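PDB 3NZP: arginine decarboxylase from Campylobacter jejuni subsp. jejuni, which probably catalyses the decarboxylation of arginine to agmatine, using pyridoxal 5'-phosphate and magnesium, in the biosynthesis of polyamines. Local coordinates for residues L48-H53 with N328-I333; E12-K17 with P52-K57. All coordinates share one frame; numbering follows the deposited sequence.

Interaction 1. Residues L48-H53 with N328-I333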
loop_
_atom_site.group_PDB
_atom_site.type_symbol
_atom_site.label_atom_id
_atom_site.label_comp_id
_atom_site.label_asym_id
_atom_site.label_seq_id
_atom_site.Cartn_x
_atom_site.Cartn_y
_atom_site.Cartn_z
ATOM N N LEU B 48 8.871 6.270 15.673
ATOM C CA LEU B 48 9.345 4.940 15.362
ATOM C C LEU B 48 10.704 4.774 16.041
ATOM O O LEU B 48 11.613 5.561 15.799
ATOM C CB LEU B 48 9.497 4.778 13.861
ATOM C CG LEU B 48 10.077 3.421 13.454
ATOM C CD1 LEU B 48 9.075 2.342 13.812
ATOM C CD2 LEU B 48 10.390 3.393 11.959
ATOM N N LEU B 49 10.837 3.768 16.900
ATOM C CA LEU B 49 12.102 3.529 17.587
ATOM C C LEU B 49 12.818 2.320 17.008
ATOM O O LEU B 49 12.190 1.299 16.726
ATOM C CB LEU B 49 11.877 3.302 19.078
ATOM C CG LEU B 49 11.183 4.473 19.775
ATOM C CD1 LEU B 49 11.053 4.209 21.269
ATOM C CD2 LEU B 49 11.996 5.720 19.525
ATOM N N ARG B 50 14.129 2.445 16.818
ATOM C CA ARG B 50 14.935 1.350 16.298
ATOM C C ARG B 50 15.912 0.920 17.384
ATOM O O ARG B 50 16.613 1.751 17.977
ATOM C CB ARG B 50 15.726 1.780 15.066
ATOM C CG ARG B 50 14.921 2.027 13.824
ATOM C CD ARG B 50 15.857 2.315 12.645
ATOM N NE ARG B 50 15.218 3.141 11.615
ATOM C CZ ARG B 50 14.173 2.763 10.881
ATOM N NH1 ARG B 50 13.636 1.559 11.054
ATOM N NH2 ARG B 50 13.661 3.599 9.987
ATOM N N PHE B 51 15.960 -0.382 17.637
ATOM C CA PHE B 51 16.851 -0.937 18.645
ATOM C C PHE B 51 17.899 -1.828 17.985
ATOM O O PHE B 51 17.679 -3.027 17.783
ATOM C CB PHE B 51 16.038 -1.739 19.659
ATOM C CG PHE B 51 15.126 -0.898 20.495
ATOM C CD1 PHE B 51 15.630 -0.159 21.563
ATOM C CD2 PHE B 51 13.761 -0.845 20.221
ATOM C CE1 PHE B 51 14.793 0.614 22.349
ATOM C CE2 PHE B 51 12.907 -0.070 20.999
ATOM C CZ PHE B 51 13.425 0.662 22.072
ATOM N N PRO B 52 19.059 -1.253 17.642
ATOM C CA PRO B 52 20.133 -2.007 17.003
ATOM C C PRO B 52 20.417 -3.325 17.712
ATOM O O PRO B 52 20.676 -4.338 17.065
ATOM C CB PRO B 52 21.317 -1.056 17.074
ATOM C CG PRO B 52 20.676 0.279 17.031
ATOM C CD PRO B 52 19.503 0.111 17.952
ATOM N N HIS B 53 20.366 -3.324 19.038
ATOM C CA HIS B 53 20.626 -4.544 19.787
ATOM C C HIS B 53 19.774 -5.717 19.303
ATOM O O HIS B 53 20.270 -6.835 19.154
ATOM C CB HIS B 53 20.390 -4.318 21.286
ATOM C CG HIS B 53 20.305 -5.586 22.077
ATOM N ND1 HIS B 53 19.114 -6.071 22.578
ATOM C CD2 HIS B 53 21.253 -6.493 22.414
ATOM C CE1 HIS B 53 19.334 -7.220 23.193
ATOM N NE2 HIS B 53 20.623 -7.499 23.107
ATOM N N ASN B 328 11.514 -7.406 14.390
ATOM C CA ASN B 328 11.460 -6.842 15.746
ATOM C C ASN B 328 12.324 -5.638 16.086
ATOM O O ASN B 328 12.176 -5.058 17.154
ATOM C CB ASN B 328 11.789 -7.924 16.788
ATOM C CG ASN B 328 13.280 -8.266 16.834
ATOM O OD1 ASN B 328 13.764 -8.873 17.791
ATOM N ND2 ASN B 328 14.008 -7.881 15.790
ATOM N N HIS B 329 13.233 -5.254 15.207
ATOM C CA HIS B 329 14.110 -4.143 15.538
ATOM C C HIS B 329 13.401 -2.806 15.751
ATOM O O HIS B 329 13.918 -1.933 16.453
ATOM C CB HIS B 329 15.186 -3.984 14.469
ATOM C CG HIS B 329 14.850 -2.978 13.413
ATOM N ND1 HIS B 329 14.181 -3.303 12.251
ATOM C CD2 HIS B 329 15.082 -1.645 13.353
ATOM C CE1 HIS B 329 14.018 -2.213 11.521
ATOM N NE2 HIS B 329 14.555 -1.193 12.167
ATOM N N ALA B 330 12.219 -2.645 15.158
ATOM C CA ALA B 330 11.472 -1.392 15.246
ATOM C C ALA B 330 10.126 -1.454 15.943
ATOM O O ALA B 330 9.312 -2.352 15.702
ATOM C CB ALA B 330 11.279 -0.833 13.856
ATOM N N VAL B 331 9.880 -0.463 16.789
ATOM C CA VAL B 331 8.618 -0.381 17.509
ATOM C C VAL B 331 7.983 0.953 17.170
ATOM O O VAL B 331 8.656 1.986 17.196
ATOM C CB VAL B 331 8.832 -0.457 19.024
ATOM C CG1 VAL B 331 7.487 -0.442 19.723
ATOM C CG2 VAL B 331 9.614 -1.712 19.387
ATOM N N LEU B 332 6.695 0.927 16.841
ATOM C CA LEU B 332 5.976 2.150 16.508
ATOM C C LEU B 332 5.123 2.566 17.696
ATOM O O LEU B 332 4.103 1.945 17.972
ATOM C CB LEU B 332 5.086 1.916 15.283
ATOM C CG LEU B 332 4.471 3.145 14.595
ATOM C CD1 LEU B 332 3.254 3.624 15.339
ATOM C CD2 LEU B 332 5.526 4.236 14.507
ATOM N N ILE B 333 5.552 3.599 18.413
ATOM C CA ILE B 333 4.809 4.092 19.573
ATOM C C ILE B 333 3.916 5.257 19.166
ATOM O O ILE B 333 4.361 6.174 18.466
ATOM C CB ILE B 333 5.752 4.604 20.680
ATOM C CG1 ILE B 333 6.499 3.440 21.318
ATOM C CG2 ILE B 333 4.973 5.404 21.706
ATOM C CD1 ILE B 333 7.758 3.072 20.581
#

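Interaction 2. Residues E12-K17 with P52-K57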
loop_
_atom_site.group_PDB
_atom_site.type_symbol
_atom_site.label_atom_id
_atom_site.label_comp_id
_atom_site.label_asym_id
_atom_site.label_seq_id
_atom_site.Cartn_x
_atom_site.Cartn_y
_atom_site.Cartn_z
ATOM N N GLU B 12 12.442 -13.741 24.068
ATOM C CA GLU B 12 13.102 -13.137 25.210
ATOM C C GLU B 12 13.725 -11.792 24.853
ATOM O O GLU B 12 14.777 -11.428 25.382
ATOM C CB GLU B 12 14.166 -14.082 25.791
ATOM C CG GLU B 12 13.597 -15.262 26.583
ATOM C CD GLU B 12 13.331 -16.481 25.705
ATOM O OE1 GLU B 12 12.229 -17.090 25.828
ATOM O OE2 GLU B 12 14.234 -16.832 24.894
ATOM N N ASN B 13 13.080 -11.049 23.958
ATOM C CA ASN B 13 13.600 -9.743 23.560
ATOM C C ASN B 13 12.873 -8.629 24.298
ATOM O O ASN B 13 13.444 -7.574 24.568
ATOM C CB ASN B 13 13.464 -9.551 22.050
ATOM C CG ASN B 13 14.180 -10.626 21.266
ATOM O OD1 ASN B 13 15.358 -10.909 21.508
ATOM N ND2 ASN B 13 13.473 -11.232 20.313
ATOM N N PHE B 14 11.611 -8.867 24.631
ATOM C CA PHE B 14 10.833 -7.876 25.358
ATOM C C PHE B 14 10.316 -8.475 26.647
ATOM O O PHE B 14 9.857 -9.613 26.664
ATOM C CB PHE B 14 9.647 -7.391 24.524
ATOM C CG PHE B 14 10.039 -6.750 23.233
ATOM C CD1 PHE B 14 10.036 -7.477 22.048
ATOM C CD2 PHE B 14 10.427 -5.419 23.201
ATOM C CE1 PHE B 14 10.417 -6.882 20.848
ATOM C CE2 PHE B 14 10.809 -4.818 22.008
ATOM C CZ PHE B 14 10.802 -5.552 20.829
ATOM N N ILE B 15 10.391 -7.714 27.730
ATOM C CA ILE B 15 9.908 -8.199 29.006
ATOM C C ILE B 15 9.160 -7.097 29.754
ATOM O O ILE B 15 9.429 -5.906 29.567
ATOM C CB ILE B 15 11.072 -8.701 29.880
ATOM C CG1 ILE B 15 10.524 -9.463 31.091
ATOM C CG2 ILE B 15 11.915 -7.526 30.358
ATOM C CD1 ILE B 15 11.609 -10.071 31.977
ATOM N N ILE B 16 8.215 -7.501 30.597
ATOM C CA ILE B 16 7.432 -6.552 31.375
ATOM C C ILE B 16 8.034 -6.389 32.765
ATOM O O ILE B 16 8.206 -7.362 33.495
ATOM C CB ILE B 16 5.977 -7.012 31.518
ATOM C CG1 ILE B 16 5.357 -7.255 30.138
ATOM C CG2 ILE B 16 5.192 -5.949 32.262
ATOM C CD1 ILE B 16 3.910 -7.743 30.175
ATOM N N LYS B 17 8.347 -5.149 33.129
ATOM C CA LYS B 17 8.953 -4.859 34.426
ATOM C C LYS B 17 7.967 -4.281 35.423
ATOM O O LYS B 17 7.026 -4.955 35.860
ATOM C CB LYS B 17 10.107 -3.877 34.253
ATOM C CG LYS B 17 11.223 -4.051 35.268
ATOM C CD LYS B 17 11.891 -5.420 35.113
ATOM C CE LYS B 17 13.149 -5.545 35.982
ATOM N NZ LYS B 17 14.168 -4.477 35.705
ATOM N N PRO B 52 19.059 -1.253 17.642
ATOM C CA PRO B 52 20.133 -2.007 17.003
ATOM C C PRO B 52 20.417 -3.325 17.712
ATOM O O PRO B 52 20.676 -4.338 17.065
ATOM C CB PRO B 52 21.317 -1.056 17.074
ATOM C CG PRO B 52 20.676 0.279 17.031
ATOM C CD PRO B 52 19.503 0.111 17.952
ATOM N N HIS B 53 20.366 -3.324 19.038
ATOM C CA HIS B 53 20.626 -4.544 19.787
ATOM C C HIS B 53 19.774 -5.717 19.303
ATOM O O HIS B 53 20.270 -6.835 19.154
ATOM C CB HIS B 53 20.390 -4.318 21.286
ATOM C CG HIS B 53 20.305 -5.586 22.077
ATOM N ND1 HIS B 53 19.114 -6.071 22.578
ATOM C CD2 HIS B 53 21.253 -6.493 22.414
ATOM C CE1 HIS B 53 19.334 -7.220 23.193
ATOM N NE2 HIS B 53 20.623 -7.499 23.107
ATOM N N LEU B 54 18.493 -5.461 19.066
ATOM C CA LEU B 54 17.589 -6.501 18.594
ATOM C C LEU B 54 18.096 -7.064 17.272
ATOM O O LEU B 54 18.033 -8.270 17.027
ATOM C CB LEU B 54 16.178 -5.932 18.425
ATOM C CG LEU B 54 15.209 -6.159 19.592
ATOM C CD1 LEU B 54 15.947 -6.052 20.891
ATOM C CD2 LEU B 54 14.074 -5.137 19.534
ATOM N N ILE B 55 18.618 -6.180 16.428
ATOM C CA ILE B 55 19.142 -6.588 15.136
ATOM C C ILE B 55 20.273 -7.571 15.351
ATOM O O ILE B 55 20.355 -8.600 14.675
ATOM C CB ILE B 55 19.649 -5.380 14.335
ATOM C CG1 ILE B 55 18.542 -4.344 14.214
ATOM C CG2 ILE B 55 20.026 -5.802 12.924
ATOM C CD1 ILE B 55 18.946 -3.147 13.442
ATOM N N GLN B 56 21.145 -7.253 16.299
ATOM C CA GLN B 56 22.269 -8.124 16.625
ATOM C C GLN B 56 21.732 -9.473 17.111
ATOM O O GLN B 56 22.088 -10.522 16.574
ATOM C CB GLN B 56 23.130 -7.470 17.701
ATOM C CG GLN B 56 24.274 -8.315 18.214
ATOM C CD GLN B 56 25.061 -7.574 19.273
ATOM O OE1 GLN B 56 25.941 -6.767 18.958
ATOM N NE2 GLN B 56 24.728 -7.819 20.541
ATOM N N LYS B 57 20.876 -9.446 18.125
ATOM C CA LYS B 57 20.292 -10.671 18.631
ATOM C C LYS B 57 19.829 -11.541 17.478
ATOM O O LYS B 57 20.113 -12.733 17.429
ATOM C CB LYS B 57 19.097 -10.359 19.510
ATOM C CG LYS B 57 19.361 -10.470 20.979
ATOM C CD LYS B 57 19.272 -11.909 21.425
ATOM C CE LYS B 57 18.901 -11.981 22.902
ATOM N NZ LYS B 57 17.573 -11.342 23.208
#

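Interaction 1. Residues L48-H53 with N328-I333
Leu49 and Val331 form the central pair of an antiparallel beta ladder. It joins strand 47-50, which precedes the TIM-type barrel, to strand 330-341, which follows it. Both strands belong to a mixed sheet outside the barrel, as in other fold-type III PLP decarboxylases. Leu49 and Val331 make a hydrogen-bonded pair: Leu49 N donates to Val331 O at 2.8 Å, and Val331 N returns a bond to Leu49 O at 2.9 Å. Two residues on, Phe51 N donates to His329 O. Leu48 with Leu332 and Arg50 with Ala330 are the flanking non-hydrogen-bonded pairs, with side chains on the opposite face from Leu49 and Val331.

The tight part is this buried ladder. On the Leu49 face, Leu49 CD1 meets Ile333 CD1 at 3.6 Å, and the edge of the Phe51 ring, at CE2, meets Val331 CG2 at 4.0 Å. Helix 31-40 packs over this side through Leu38, Ile34, Ile31 and Val35. On the other face, Leu48 CG lies anti to the backbone N, and chi2 (66°) then places Leu48 CD1 3.9 Å from Ala330 CB. The contact fades beyond Phe51. Pro52 and His53 begin helix 52-72, are partly exposed and leave the partner strand.

Arg50 and His329 run side by side, pointing the same way, with guanidinium and imidazole planes 23° apart. The guanidinium has salt bridges from NH1 to Glu521 and from NE to Glu535, so its charge is shared with two acids. His329 ND1 bonds to Ala326 O. Ala330 CB covers one imidazole face, 3.7 Å above the ring centre. At the ring edge, Arg50 NH1 donates to His329 NE2 over 3.1 Å, with an N-H...N angle of 145°.

Interaction 2. Residues E12-K17 with P52-K57
Asn13 OD1 accepts a hydrogen bond from Lys57 NZ at 2.8 Å. The donor is tilted 16° from the carbonyl plane of the amide, and the two side chains meet obliquely. The lysine chain is bent at chi2 and chi4, and the last torsion (60°) sets NZ beside OD1. Glu12 O is a longer neighbour of Lys57 NZ, at 3.5 Å. Glu12 is exposed and poorly ordered, and its carboxylate does not touch the ammonium group.

The apolar half of the contact lies one helical turn back, at Leu54. Its CD2 meets Phe14 CZ at 3.5 Å and reaches Phe14 CE2 at 4.1 Å. These two side chains cross at about a right angle. Asn13, Leu54 and Phe14 are buried; Lys57 is partly exposed and brings its ammonium group in to the buried amide.

The contact fastens the N-terminal beta hairpin of strands 14-16 and 21-23 to the first turns of helix 52-72. Phe14 also packs edge-to-face with Phe514 and rests on Ile23 of the partner strand. Asn13 lies against Asn328. On another side of the helix, Ile55 packs on Phe93 and Leu100 of helix 91-100.

Interaction 1 lies in the core, about 11 Å from the centre of the chain to its own centre. Interaction 2 is farther out, at about 17 Å, and grades from buried to exposed. They share Pro52 and His53, the start of helix 52-72, whose N-cap position Phe51 holds just after strand 47-50. Interaction 1 is sheet chemistry: backbone bonds in regular register, apolar side chains, and one buried arginine paired with a histidine. Interaction 2 has no backbone bond between its segments and relies on one side-chain hydrogen bond and one leucine-phenylalanine contact. They also touch directly, with Asn328 against Leu54 and His329 against Ile55, so residues 328-329 border both.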